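Local coordinates for protein pollen receptor-like kinase 3 (Arabidopsis thaliana, PDB 5WLS) that probably acts as a pollen receptor-like serine/threonine kinase, with a leucine-rich-repeat extracellular domain that resembles those of the SERK co-receptors, at residues F7-N12 with T49-S54; D26-K31 with Q41-I46; R69-D74 with K92-S97; L140-M145 with V163-D168; G152-L157 with E177-I182. All coordinates share one frame; numbering follows the deposited sequence.

How the contacts relate
The five contacts are spread along one leucine-rich-repeat solenoid. Contacts 1 and 2 join its N-terminal cap to strand 42-47 and the loop after it, with centres about 18 Å apart. Contact 2 feeds into contact 3 through the shared sheet, where Ser-44 O lies 2.6 Å from Arg-69 N in a probable hydrogen bond. Contacts 3 and 4 occupy the same sheet farther along, about 14 Å apart between centres and separated by strand 118-120. Contact 5 adjoins contact 4, Leu-167 CD2 resting 3.8 Å from Ile-182 CG2. Contacts 1 and 5 lie about 36 Å apart between centres. Attached sugars mark contact 1, at Asn-12, and contact 3, where one touches Ser-97.

Contact 1 of 5, residues F7-N12 with T49-S54; sequences FKRSVN and TRLGLS. With NAG (2-acetamido-2-deoxy-beta-D-glucopyranose), chain E.
Arg-9 sets CG anti to the backbone N (chi1 173°), and bends at chi2 and chi3 then bring its end to Leu-51, which turns its CG anti to its own carbonyl carbon. The pair joins the leucine-rich-repeat N-terminal cap, which carries Arg-9, to the loop after strand 42-47, and the side chains cross at about a right angle. Arg-9 NH2 comes 3.9 Å from Leu-51 CD1, a van der Waals touch in which the methyl approaches the guanidinium obliquely. The charge itself is used elsewhere: NH1 bonds to Asp-17 O, and the group makes a cation-pi contact with Trp-21. A long, flexible arginine suits this place because it spans from the helix end to that loop.

Farther along both segments, the backbones meet directly. Ser-54 N donates to Asn-12 O at 3.0 Å (N-H...O 155°), arriving above the carbonyl plane. The same oxygen also takes a CA-H...O contact from Leu-53 CA at 3.4 Å. Gly-52, between the two leucines, has a positive phi, which favours glycine, and its carbonyl accepts from Thr-14 OG1.

Asn-12 and Thr-14 are the first and third residues of an Asn-X-Thr glycosylation sequon. The sugar projects from this joint, NAG O7 approaching Ser-54 O to 3.5 Å without a bond, and the glycosidic bond from Asn-12 ND2 to NAG C1 measures 1.5 Å.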
# COMPACT_ATOMS: atom_id res chain seq x y z
N PHE A 7 -0.69 20.75 -6.91
CA PHE A 7 0.59 20.23 -7.38
C PHE A 7 0.44 18.76 -7.72
O PHE A 7 0.86 18.31 -8.79
CB PHE A 7 1.69 20.37 -6.31
CG PHE A 7 2.09 21.79 -5.98
CD1 PHE A 7 1.71 22.86 -6.78
CD2 PHE A 7 2.90 22.03 -4.88
CE1 PHE A 7 2.11 24.14 -6.44
CE2 PHE A 7 3.30 23.30 -4.55
CZ PHE A 7 2.90 24.36 -5.33
N LYS A 8 -0.18 18.01 -6.82
CA LYS A 8 -0.29 16.57 -6.98
C LYS A 8 -1.22 16.21 -8.14
O LYS A 8 -0.96 15.25 -8.87
CB LYS A 8 -0.77 15.94 -5.68
CG LYS A 8 -0.62 14.44 -5.62
CD LYS A 8 -1.94 13.75 -5.90
CE LYS A 8 -1.82 12.25 -5.74
NZ LYS A 8 -3.11 11.58 -6.07
N ARG A 9 -2.29 16.98 -8.32
CA ARG A 9 -3.16 16.73 -9.46
C ARG A 9 -2.46 16.98 -10.79
O ARG A 9 -2.78 16.32 -11.79
CB ARG A 9 -4.41 17.62 -9.36
CG ARG A 9 -5.28 17.56 -10.58
CD ARG A 9 -6.73 17.54 -10.21
NE ARG A 9 -7.15 16.32 -9.52
CZ ARG A 9 -7.95 15.41 -10.06
NH1 ARG A 9 -8.37 15.55 -11.30
NH2 ARG A 9 -8.31 14.34 -9.37
N SER A 10 -1.49 17.89 -10.81
CA SER A 10 -0.87 18.33 -12.06
C SER A 10 0.32 17.46 -12.43
O SER A 10 1.43 17.96 -12.65
CB SER A 10 -0.46 19.79 -11.93
OG SER A 10 0.04 20.30 -13.15
N VAL A 11 0.12 16.15 -12.50
CA VAL A 11 1.16 15.28 -13.02
C VAL A 11 0.75 14.70 -14.38
O VAL A 11 1.24 15.16 -15.41
CB VAL A 11 1.57 14.21 -11.98
CG1 VAL A 11 0.43 13.26 -11.59
CG2 VAL A 11 2.76 13.45 -12.51
N ASN A 12 -0.16 13.72 -14.39
CA ASN A 12 -0.68 13.14 -15.63
C ASN A 12 -1.92 12.31 -15.34
O ASN A 12 -1.85 11.26 -14.70
CB ASN A 12 0.38 12.29 -16.32
CG ASN A 12 1.15 13.06 -17.38
OD1 ASN A 12 0.56 13.82 -18.15
ND2 ASN A 12 2.46 12.87 -17.41
N THR A 49 -9.69 7.15 -8.00
CA THR A 49 -9.56 5.84 -8.64
C THR A 49 -10.13 5.89 -10.05
O THR A 49 -11.03 6.67 -10.34
CB THR A 49 -10.29 4.75 -7.84
OG1 THR A 49 -11.66 5.10 -7.67
CG2 THR A 49 -9.64 4.55 -6.47
N ARG A 50 -9.58 5.03 -10.92
CA ARG A 50 -10.08 4.84 -12.28
C ARG A 50 -10.06 6.15 -13.07
O ARG A 50 -11.00 6.48 -13.79
CB ARG A 50 -11.49 4.25 -12.27
CG ARG A 50 -11.64 3.00 -11.42
CD ARG A 50 -12.96 2.32 -11.69
NE ARG A 50 -13.24 1.28 -10.70
CZ ARG A 50 -12.92 -0.01 -10.83
NH1 ARG A 50 -12.30 -0.44 -11.92
NH2 ARG A 50 -13.23 -0.86 -9.86
N LEU A 51 -8.97 6.90 -12.94
CA LEU A 51 -8.77 8.10 -13.73
C LEU A 51 -7.62 7.95 -14.71
O LEU A 51 -7.25 8.92 -15.39
CB LEU A 51 -8.52 9.32 -12.83
CG LEU A 51 -9.68 9.82 -11.97
CD1 LEU A 51 -9.20 10.96 -11.07
CD2 LEU A 51 -10.87 10.27 -12.81
N GLY A 52 -7.04 6.76 -14.82
CA GLY A 52 -5.93 6.57 -15.72
C GLY A 52 -4.72 7.38 -15.33
O GLY A 52 -3.97 7.82 -16.22
N LEU A 53 -4.52 7.63 -14.04
CA LEU A 53 -3.33 8.35 -13.61
C LEU A 53 -2.09 7.64 -14.12
O LEU A 53 -1.81 6.50 -13.74
CB LEU A 53 -3.28 8.48 -12.08
CG LEU A 53 -4.52 9.01 -11.35
CD1 LEU A 53 -4.28 9.01 -9.85
CD2 LEU A 53 -4.79 10.43 -11.82
N SER A 54 -1.36 8.32 -14.99
CA SER A 54 -0.23 7.74 -15.69
C SER A 54 1.09 8.38 -15.30
O SER A 54 2.15 7.90 -15.73
CB SER A 54 -0.42 7.88 -17.21
OG SER A 54 0.74 7.49 -17.91
C1 NAG E . 3.37 13.53 -18.33
C2 NAG E . 4.55 12.64 -18.71
C3 NAG E . 5.56 13.44 -19.51
C4 NAG E . 4.88 14.06 -20.73
C5 NAG E . 3.65 14.86 -20.31
C6 NAG E . 2.85 15.36 -21.49
C7 NAG E . 4.87 10.82 -17.09
C8 NAG E . 5.60 10.37 -15.87
N2 NAG E . 5.16 12.05 -17.53
O3 NAG E . 6.63 12.60 -19.92
O4 NAG E . 5.79 14.92 -21.41
O5 NAG E . 2.76 14.05 -19.53
O6 NAG E . 1.45 15.31 -21.23
O7 NAG E . 4.05 10.11 -17.67

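Contact 2 of 5, residues D26-K31 with Q41-I46; sequences DPCNGK and QTVSGI
Cys-28 and Pro-27 press against the start of strand 42-47, and they make the close part of this contact. Cys-28 SG sits 3.3 Å from Gln-41 O and 4.1 Å from Val-43 CG2. The sulfur is already spent in a disulfide with Cys-37 on strand 35-38, so it packs here as a bulky, weakly polar atom. Pro-27 crosses Val-43 at about a right angle, its CG 3.7 Å from Val-43 CG2. With Val-43 CG1 anti to the backbone N (chi1 169°), the other methyl, CG2, is anti to the carbonyl carbon, and it is CG2 that meets the ring. A rigid ring and a branched aliphatic chain suit this buried place, which Trp-32, Ile-35 and Leu-65 help to line.

The loose part is the end of the loop, Asn-29 to Lys-31, which is exposed to solvent. No hydrogen bond joins the two segments, and the loop keeps its shape by internal bonds. A type I turn runs from Asp-26 to Asn-29, and Asp-26 OD2 takes a weak bond from Cys-28 N. Asn-29 OD1 then accepts from Lys-31 N at 2.7 Å (N-H...O 163°), forming an Asx turn; Gly-30 between them has backbone angles at which any CB would jam against the preceding carbonyl. Gln-41, also exposed, points its CB away from the loop.

A cystine tying a loop to the first strands is typical of the N-terminal caps of plant leucine-rich-repeat receptors.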
# COMPACT_ATOMS: atom_id res chain seq x y z
N ASP A 26 -11.34 25.99 -0.94
CA ASP A 26 -10.97 25.13 0.18
C ASP A 26 -11.35 23.69 -0.13
O ASP A 26 -12.49 23.42 -0.54
CB ASP A 26 -11.67 25.60 1.46
CG ASP A 26 -11.63 24.55 2.55
OD1 ASP A 26 -10.54 24.28 3.08
OD2 ASP A 26 -12.70 24.01 2.89
N PRO A 27 -10.43 22.73 0.04
CA PRO A 27 -10.72 21.34 -0.36
C PRO A 27 -11.67 20.60 0.57
O PRO A 27 -12.08 19.49 0.23
CB PRO A 27 -9.33 20.69 -0.36
CG PRO A 27 -8.56 21.47 0.65
CD PRO A 27 -9.06 22.89 0.55
N CYS A 28 -12.05 21.17 1.71
CA CYS A 28 -13.01 20.55 2.61
C CYS A 28 -14.39 21.18 2.54
O CYS A 28 -15.27 20.81 3.33
CB CYS A 28 -12.50 20.56 4.06
SG CYS A 28 -10.86 19.88 4.28
N ASN A 29 -14.64 22.07 1.57
CA ASN A 29 -15.97 22.63 1.39
C ASN A 29 -17.00 21.58 0.99
O ASN A 29 -18.21 21.86 1.05
CB ASN A 29 -15.93 23.74 0.34
CG ASN A 29 -15.49 23.24 -1.03
OD1 ASN A 29 -15.31 22.04 -1.26
ND2 ASN A 29 -15.33 24.17 -1.96
N GLY A 30 -16.57 20.38 0.60
CA GLY A 30 -17.46 19.32 0.18
C GLY A 30 -17.59 19.16 -1.32
O GLY A 30 -18.22 18.21 -1.77
N LYS A 31 -17.00 20.08 -2.09
CA LYS A 31 -17.05 20.00 -3.54
C LYS A 31 -15.89 19.20 -4.13
O LYS A 31 -16.02 18.67 -5.24
CB LYS A 31 -17.03 21.41 -4.15
CG LYS A 31 -18.08 22.35 -3.57
CD LYS A 31 -19.48 21.96 -3.98
CE LYS A 31 -20.49 22.99 -3.50
NZ LYS A 31 -20.30 24.30 -4.16
N GLN A 41 -12.31 20.53 8.37
CA GLN A 41 -11.28 21.56 8.35
C GLN A 41 -10.06 21.13 7.54
O GLN A 41 -9.64 21.87 6.65
CB GLN A 41 -10.86 21.97 9.78
CG GLN A 41 -10.19 20.91 10.61
CD GLN A 41 -10.47 21.07 12.08
OE1 GLN A 41 -11.13 22.02 12.50
NE2 GLN A 41 -9.97 20.14 12.88
N THR A 42 -9.48 19.97 7.83
CA THR A 42 -8.15 19.66 7.30
C THR A 42 -8.18 18.36 6.50
O THR A 42 -9.00 17.48 6.75
CB THR A 42 -7.11 19.56 8.43
OG1 THR A 42 -5.81 19.34 7.87
CG2 THR A 42 -7.46 18.43 9.38
N VAL A 43 -7.29 18.26 5.52
CA VAL A 43 -7.29 17.11 4.61
C VAL A 43 -6.64 15.92 5.29
O VAL A 43 -5.55 16.02 5.86
CB VAL A 43 -6.57 17.47 3.30
CG1 VAL A 43 -6.34 16.22 2.46
CG2 VAL A 43 -7.38 18.49 2.52
N SER A 44 -7.32 14.77 5.24
CA SER A 44 -6.86 13.54 5.90
C SER A 44 -6.77 12.34 4.97
O SER A 44 -6.11 11.35 5.33
CB SER A 44 -7.78 13.19 7.08
OG SER A 44 -9.12 13.05 6.64
N GLY A 45 -7.40 12.37 3.80
CA GLY A 45 -7.34 11.26 2.88
C GLY A 45 -7.48 11.73 1.45
O GLY A 45 -8.10 12.76 1.17
N ILE A 46 -6.89 10.96 0.53
CA ILE A 46 -7.05 11.17 -0.90
C ILE A 46 -7.57 9.87 -1.50
O ILE A 46 -6.96 8.81 -1.30
CB ILE A 46 -5.74 11.60 -1.58
CG1 ILE A 46 -5.31 12.99 -1.10
CG2 ILE A 46 -5.88 11.57 -3.09
CD1 ILE A 46 -3.93 13.40 -1.57

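Contact 3 of 5, residues R69-D74 with K92-S97; sequences RTIRLD and KSLLLS
Arg-72 and Leu-95 lie slantwise across each other on one face of the sheet, with Leu-95 CD2 3.9 Å above the guanidinium plane and offset toward its rim. Arg-72 CG is anti to the backbone N (chi1 163°) and touches Leu-95 CB; the chain bends later, at chi3, and NE forms a salt bridge with Asp-74 OD2 at 2.8 Å. The other carboxylate oxygen crosses to the next strand, where Asp-74 OD1 accepts from Ser-97 N at 2.8 Å on its anti side, somewhat out of the carboxylate plane. One aspartate thus ties an arginine and a neighbouring backbone together, and its charge probably steadies that of the arginine. Ser-97 OG bonds onward to Asp-122.

Arg-69 and Lys-92 also cross at a slant, meeting through their aliphatic parts, Arg-69 CD to Lys-92 CD at 4.0 Å. Their charged ends stay apart: Arg-69 NE is 5.5 Å from Lys-92 NZ. Beside them Thr-70 CG2 touches Ser-93 CB at 3.6 Å, small groups that fit the close strand spacing.

Leu-73 and Leu-96 lie side by side and point the same way, Leu-73 CD1 3.8 Å from Leu-96 CD2 in the solenoid core. Between these two faces the parallel strands are joined by backbone bonds such as Ile-71 N to Ser-93 O, nearly straight at 178°. Leu-73 O is gripped by Asn-76 and Asn-99, an asparagine ladder characteristic of leucine-rich repeats beside their short parallel strands.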
# COMPACT_ATOMS: atom_id res chain seq x y z
N ARG A 69 -3.81 10.89 6.39
CA ARG A 69 -3.70 9.57 6.97
C ARG A 69 -4.02 8.45 6.01
O ARG A 69 -3.59 7.31 6.26
CB ARG A 69 -4.65 9.44 8.18
CG ARG A 69 -4.46 10.48 9.27
CD ARG A 69 -3.55 9.95 10.36
NE ARG A 69 -3.31 10.93 11.42
CZ ARG A 69 -2.38 11.88 11.35
NH1 ARG A 69 -1.61 11.99 10.28
NH2 ARG A 69 -2.22 12.72 12.37
N THR A 70 -4.74 8.70 4.92
CA THR A 70 -5.14 7.62 4.03
C THR A 70 -4.94 8.03 2.58
O THR A 70 -5.33 9.12 2.17
CB THR A 70 -6.60 7.21 4.26
OG1 THR A 70 -7.45 8.35 4.11
CG2 THR A 70 -6.78 6.62 5.65
N ILE A 71 -4.32 7.13 1.81
CA ILE A 71 -4.14 7.29 0.38
C ILE A 71 -4.72 6.05 -0.30
O ILE A 71 -4.37 4.92 0.06
CB ILE A 71 -2.66 7.47 0.00
CG1 ILE A 71 -2.14 8.82 0.49
CG2 ILE A 71 -2.46 7.33 -1.51
CD1 ILE A 71 -0.64 8.95 0.46
N ARG A 72 -5.60 6.27 -1.29
CA ARG A 72 -6.22 5.18 -2.04
C ARG A 72 -6.25 5.59 -3.51
O ARG A 72 -7.06 6.43 -3.92
CB ARG A 72 -7.61 4.86 -1.51
CG ARG A 72 -8.48 4.04 -2.46
CD ARG A 72 -9.81 3.67 -1.82
NE ARG A 72 -10.30 2.38 -2.30
CZ ARG A 72 -11.32 1.73 -1.75
NH1 ARG A 72 -11.96 2.24 -0.71
NH2 ARG A 72 -11.71 0.56 -2.25
N LEU A 73 -5.36 5.00 -4.30
CA LEU A 73 -5.18 5.32 -5.71
C LEU A 73 -5.45 4.10 -6.57
O LEU A 73 -4.73 3.83 -7.54
CB LEU A 73 -3.78 5.86 -5.96
CG LEU A 73 -3.38 7.07 -5.11
CD1 LEU A 73 -1.90 7.35 -5.22
CD2 LEU A 73 -4.16 8.27 -5.57
N ASP A 74 -6.50 3.35 -6.23
CA ASP A 74 -6.75 2.06 -6.87
C ASP A 74 -7.07 2.21 -8.36
O ASP A 74 -7.62 3.21 -8.81
CB ASP A 74 -7.91 1.35 -6.18
CG ASP A 74 -7.59 0.96 -4.75
OD1 ASP A 74 -6.40 0.76 -4.44
OD2 ASP A 74 -8.53 0.86 -3.93
N LYS A 92 -1.82 5.78 7.69
CA LYS A 92 -2.45 4.60 8.24
C LYS A 92 -2.89 3.61 7.18
O LYS A 92 -2.94 2.41 7.46
CB LYS A 92 -3.67 4.98 9.10
CG LYS A 92 -3.36 5.94 10.26
CD LYS A 92 -4.59 6.18 11.14
CE LYS A 92 -5.83 6.59 10.36
NZ LYS A 92 -6.99 6.78 11.28
N SER A 93 -3.21 4.08 5.98
CA SER A 93 -3.81 3.25 4.94
C SER A 93 -3.19 3.59 3.60
O SER A 93 -3.30 4.73 3.13
CB SER A 93 -5.33 3.46 4.90
OG SER A 93 -5.90 2.87 3.75
N LEU A 94 -2.53 2.61 2.99
CA LEU A 94 -1.86 2.75 1.70
C LEU A 94 -2.48 1.74 0.73
O LEU A 94 -2.12 0.56 0.74
CB LEU A 94 -0.35 2.54 1.83
CG LEU A 94 0.45 2.66 0.53
CD1 LEU A 94 0.22 4.02 -0.11
CD2 LEU A 94 1.92 2.45 0.82
N LEU A 95 -3.41 2.21 -0.09
CA LEU A 95 -4.17 1.37 -1.01
C LEU A 95 -3.78 1.75 -2.43
O LEU A 95 -4.16 2.82 -2.92
CB LEU A 95 -5.67 1.52 -0.78
CG LEU A 95 -6.32 0.54 0.19
CD1 LEU A 95 -5.63 0.55 1.55
CD2 LEU A 95 -7.79 0.85 0.34
N LEU A 96 -3.05 0.86 -3.10
CA LEU A 96 -2.59 1.08 -4.46
C LEU A 96 -2.96 -0.10 -5.37
O LEU A 96 -2.19 -0.45 -6.24
CB LEU A 96 -1.07 1.32 -4.49
CG LEU A 96 -0.55 2.50 -3.66
CD1 LEU A 96 0.97 2.51 -3.64
CD2 LEU A 96 -1.09 3.82 -4.20
N SER A 97 -4.11 -0.73 -5.15
CA SER A 97 -4.58 -1.89 -5.92
C SER A 97 -4.59 -1.65 -7.42
O SER A 97 -4.80 -0.53 -7.91
CB SER A 97 -5.98 -2.26 -5.47
OG SER A 97 -5.98 -2.95 -4.23

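Contact 4 of 5, residues L140-M145 with V163-D168; sequences LEELHM and VLKSLD
Two adjoining parallel strands of the leucine-rich-repeat sheet, 142-144 and 166-168, meet here, with Leu-143 paired to Leu-167 and His-144 to Asp-168. From Glu-142 with Ser-166 onward the register is even; before it, Glu-141 O receives both Lys-165 N and Ser-166 N. Met-145 N closes the ladder on Asp-168 O at 2.7 Å.

On the face that carries Glu-142, His-144 and Ser-166, the histidine ring meets the serine at its edge and in its plane: His-144 NE2 lies 2.6 Å from Ser-166 OG, nearly straight at 174°, and either may be the donor. Ser-166 OG is presented there because it stands anti to the backbone N (chi1 171°). The ring also crosses Asp-168 at about a right angle, CD2 3.8 Å from Asp-168 CB, and packs on Phe-120. An alanine in place of His-144 would probably leave Ser-166 OG without this partner and open a gap beside Phe-120.

Lys-165 bends at chi4 to serve two carboxylates: NZ is 3.4 Å from Glu-142 OE1, a weak bond, and 4.0 Å from Glu-141 OE2, a long bridge.

On the buried face, Leu-143 CD2 meets Leu-167 CD1 at 3.6 Å, the two lying side by side and pointing the same way. Leu-164 CD1 adds a touch to Leu-140 CG at 4.1 Å. Leucines from successive strands, stacked in this way, form the core of the leucine-rich-repeat solenoid.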
# COMPACT_ATOMS: atom_id res chain seq x y z
N LEU A 140 0.26 -3.68 11.91
CA LEU A 140 -0.25 -3.98 10.58
C LEU A 140 -1.40 -4.97 10.70
O LEU A 140 -1.25 -6.04 11.29
CB LEU A 140 0.85 -4.57 9.70
CG LEU A 140 0.48 -4.91 8.26
CD1 LEU A 140 0.02 -3.67 7.50
CD2 LEU A 140 1.63 -5.61 7.54
N GLU A 141 -2.57 -4.61 10.17
CA GLU A 141 -3.73 -5.47 10.27
C GLU A 141 -4.09 -6.15 8.96
O GLU A 141 -4.47 -7.33 8.97
CB GLU A 141 -4.93 -4.66 10.78
CG GLU A 141 -4.55 -3.73 11.92
CD GLU A 141 -5.71 -2.90 12.43
OE1 GLU A 141 -5.53 -2.22 13.46
OE2 GLU A 141 -6.81 -2.96 11.83
N GLU A 142 -3.95 -5.46 7.83
CA GLU A 142 -4.33 -6.00 6.53
C GLU A 142 -3.19 -5.78 5.55
O GLU A 142 -2.82 -4.64 5.26
CB GLU A 142 -5.61 -5.34 6.03
CG GLU A 142 -6.80 -5.62 6.92
CD GLU A 142 -7.91 -4.61 6.74
OE1 GLU A 142 -8.22 -3.89 7.72
OE2 GLU A 142 -8.47 -4.54 5.63
N LEU A 143 -2.64 -6.88 5.01
CA LEU A 143 -1.55 -6.82 4.05
C LEU A 143 -1.93 -7.67 2.84
O LEU A 143 -1.98 -8.90 2.94
CB LEU A 143 -0.23 -7.28 4.66
CG LEU A 143 0.93 -7.37 3.67
CD1 LEU A 143 1.25 -5.99 3.10
CD2 LEU A 143 2.17 -7.97 4.32
N HIS A 144 -2.18 -7.01 1.72
CA HIS A 144 -2.57 -7.70 0.49
C HIS A 144 -1.53 -7.40 -0.58
O HIS A 144 -1.37 -6.25 -0.99
CB HIS A 144 -3.97 -7.28 0.04
CG HIS A 144 -5.06 -7.72 0.97
ND1 HIS A 144 -6.38 -7.37 0.79
CD2 HIS A 144 -5.02 -8.47 2.09
CE1 HIS A 144 -7.11 -7.89 1.75
NE2 HIS A 144 -6.31 -8.57 2.56
N MET A 145 -0.83 -8.45 -1.03
CA MET A 145 0.28 -8.32 -1.97
C MET A 145 0.13 -9.30 -3.13
O MET A 145 1.09 -9.53 -3.86
CB MET A 145 1.62 -8.56 -1.28
CG MET A 145 1.93 -7.63 -0.12
SD MET A 145 3.56 -7.95 0.58
CE MET A 145 4.51 -6.66 -0.20
N VAL A 163 -2.62 -7.95 15.70
CA VAL A 163 -3.81 -7.39 15.05
C VAL A 163 -3.95 -7.81 13.60
O VAL A 163 -4.99 -7.57 12.98
CB VAL A 163 -3.80 -5.85 15.16
CG1 VAL A 163 -3.92 -5.41 16.61
CG2 VAL A 163 -2.54 -5.29 14.53
N LEU A 164 -2.91 -8.43 13.03
CA LEU A 164 -2.99 -8.84 11.63
C LEU A 164 -4.10 -9.87 11.44
O LEU A 164 -4.00 -10.99 11.94
CB LEU A 164 -1.65 -9.41 11.14
CG LEU A 164 -1.63 -9.80 9.65
CD1 LEU A 164 -1.38 -8.58 8.77
CD2 LEU A 164 -0.61 -10.90 9.37
N LYS A 165 -5.16 -9.49 10.73
CA LYS A 165 -6.28 -10.39 10.50
C LYS A 165 -6.43 -10.85 9.06
O LYS A 165 -7.17 -11.81 8.81
CB LYS A 165 -7.60 -9.74 10.95
CG LYS A 165 -7.87 -8.36 10.37
CD LYS A 165 -9.35 -8.01 10.48
CE LYS A 165 -9.71 -6.78 9.67
NZ LYS A 165 -9.51 -5.52 10.44
N SER A 166 -5.75 -10.21 8.11
CA SER A 166 -5.88 -10.58 6.70
C SER A 166 -4.54 -10.41 6.01
O SER A 166 -4.01 -9.29 5.95
CB SER A 166 -6.96 -9.74 6.01
OG SER A 166 -6.94 -9.95 4.61
N LEU A 167 -4.01 -11.51 5.48
CA LEU A 167 -2.76 -11.54 4.75
C LEU A 167 -2.98 -12.30 3.46
O LEU A 167 -3.40 -13.47 3.49
CB LEU A 167 -1.65 -12.20 5.58
CG LEU A 167 -0.33 -12.41 4.84
CD1 LEU A 167 0.33 -11.07 4.58
CD2 LEU A 167 0.60 -13.35 5.60
N ASP A 168 -2.69 -11.66 2.33
CA ASP A 168 -2.86 -12.28 1.02
C ASP A 168 -1.56 -12.14 0.25
O ASP A 168 -1.19 -11.04 -0.18
CB ASP A 168 -4.02 -11.64 0.25
CG ASP A 168 -4.35 -12.37 -1.05
OD1 ASP A 168 -3.58 -13.26 -1.46
OD2 ASP A 168 -5.39 -12.05 -1.66

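Contact 5 of 5, residues G152-L157 with E177-I182; sequences GEIPPL and EIPITI
Thr-181 OG1 accepts the backbone N-H of Leu-157 at 3.2 Å, nearly straight (N-H...O 165°). OG1 faces that nitrogen because it stands between its own backbone N and carbonyl carbon (chi1 42°), while Thr-181 CG2 lies 3.5 Å from Leu-157 O. A threonine suits the place by meeting the extended backbone with both branches. With an alanine here, the Leu-157 N-H would probably be left without this acceptor and a gap would open where CG2 had been, though CB would still touch Leu-157 O.

The rest is mainly apolar. Pro-179 crosses Ile-154 at about a right angle: its CD sits 3.8 Å from Ile-154 CB, and its CG 3.3 Å from Ile-154 O. Ile-154 CG2 then touches Ile-182 CD1 at 4.0 Å, and Leu-157 CB meets Ile-182 CG1 at 4.0 Å. Both segments hold the Glu-Ile-Pro of plant-specific leucine-rich repeats, in which the isoleucine turns inward and the proline keeps the chain extended.

Pro-179 is the N-cap residue of helix 180-183, and its O accepts from Ile-182 N. This helix lies against the loop that leads from strand 151-152 to strand 166-168, while Gly-152 pairs with Glu-175 beside strand 173-174.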
# COMPACT_ATOMS: atom_id res chain seq x y z
N GLY A 152 11.83 -15.12 -3.32
CA GLY A 152 12.50 -15.31 -2.06
C GLY A 152 11.57 -15.82 -0.98
O GLY A 152 10.40 -16.14 -1.21
N GLU A 153 12.11 -15.89 0.24
CA GLU A 153 11.35 -16.37 1.38
C GLU A 153 10.54 -15.23 2.01
O GLU A 153 10.91 -14.06 1.91
CB GLU A 153 12.27 -16.98 2.43
CG GLU A 153 13.04 -18.20 1.97
CD GLU A 153 14.01 -18.70 3.02
OE1 GLU A 153 15.22 -18.40 2.90
OE2 GLU A 153 13.57 -19.39 3.96
N ILE A 154 9.45 -15.61 2.65
CA ILE A 154 8.62 -14.63 3.36
C ILE A 154 9.30 -14.27 4.68
O ILE A 154 9.69 -15.18 5.43
CB ILE A 154 7.22 -15.19 3.60
CG1 ILE A 154 6.55 -15.54 2.26
CG2 ILE A 154 6.37 -14.20 4.38
CD1 ILE A 154 5.35 -16.45 2.40
N PRO A 155 9.47 -12.99 4.99
CA PRO A 155 10.10 -12.63 6.26
C PRO A 155 9.24 -13.06 7.43
O PRO A 155 8.01 -13.18 7.30
CB PRO A 155 10.21 -11.09 6.17
CG PRO A 155 10.14 -10.78 4.72
CD PRO A 155 9.22 -11.81 4.14
N PRO A 156 9.84 -13.30 8.59
CA PRO A 156 9.04 -13.66 9.76
C PRO A 156 8.23 -12.47 10.26
O PRO A 156 8.62 -11.31 10.08
CB PRO A 156 10.09 -14.09 10.79
CG PRO A 156 11.32 -13.35 10.39
CD PRO A 156 11.28 -13.29 8.89
N LEU A 157 7.11 -12.77 10.90
CA LEU A 157 6.24 -11.75 11.47
C LEU A 157 6.52 -11.63 12.96
O LEU A 157 6.57 -12.64 13.67
CB LEU A 157 4.77 -12.08 11.21
CG LEU A 157 3.71 -11.19 11.85
CD1 LEU A 157 3.71 -9.80 11.24
CD2 LEU A 157 2.35 -11.83 11.66
N GLU A 177 9.90 -22.05 3.29
CA GLU A 177 8.86 -22.50 4.21
C GLU A 177 8.02 -21.29 4.60
O GLU A 177 8.55 -20.21 4.87
CB GLU A 177 9.48 -23.12 5.46
CG GLU A 177 8.47 -23.61 6.48
CD GLU A 177 9.10 -23.89 7.83
OE1 GLU A 177 8.97 -25.02 8.34
OE2 GLU A 177 9.79 -22.99 8.35
N ILE A 178 6.70 -21.46 4.61
CA ILE A 178 5.88 -20.37 5.12
C ILE A 178 6.16 -20.20 6.61
O ILE A 178 6.13 -21.19 7.37
CB ILE A 178 4.40 -20.63 4.86
CG1 ILE A 178 4.09 -20.32 3.40
CG2 ILE A 178 3.53 -19.79 5.78
CD1 ILE A 178 2.66 -20.53 3.02
N PRO A 179 6.48 -18.99 7.07
CA PRO A 179 6.88 -18.80 8.47
C PRO A 179 5.78 -19.25 9.43
O PRO A 179 4.61 -18.89 9.26
CB PRO A 179 7.14 -17.29 8.57
CG PRO A 179 7.40 -16.86 7.16
CD PRO A 179 6.52 -17.73 6.31
N ILE A 180 6.16 -20.03 10.44
CA ILE A 180 5.19 -20.47 11.43
C ILE A 180 4.75 -19.32 12.32
O ILE A 180 3.70 -19.42 12.98
CB ILE A 180 5.74 -21.63 12.28
CG1 ILE A 180 6.93 -21.19 13.13
CG2 ILE A 180 6.10 -22.82 11.39
CD1 ILE A 180 7.35 -22.22 14.15
N THR A 181 5.52 -18.23 12.38
CA THR A 181 5.03 -17.00 13.01
C THR A 181 3.71 -16.55 12.38
O THR A 181 2.90 -15.90 13.05
CB THR A 181 6.07 -15.89 12.91
OG1 THR A 181 6.67 -15.89 11.61
CG2 THR A 181 7.16 -16.10 13.96
N ILE A 182 3.50 -16.86 11.11
CA ILE A 182 2.25 -16.53 10.43
C ILE A 182 1.23 -17.66 10.55
O ILE A 182 0.07 -17.43 10.91
CB ILE A 182 2.53 -16.18 8.95
CG1 ILE A 182 3.34 -14.90 8.83
CG2 ILE A 182 1.22 -16.06 8.18
CD1 ILE A 182 3.89 -14.66 7.44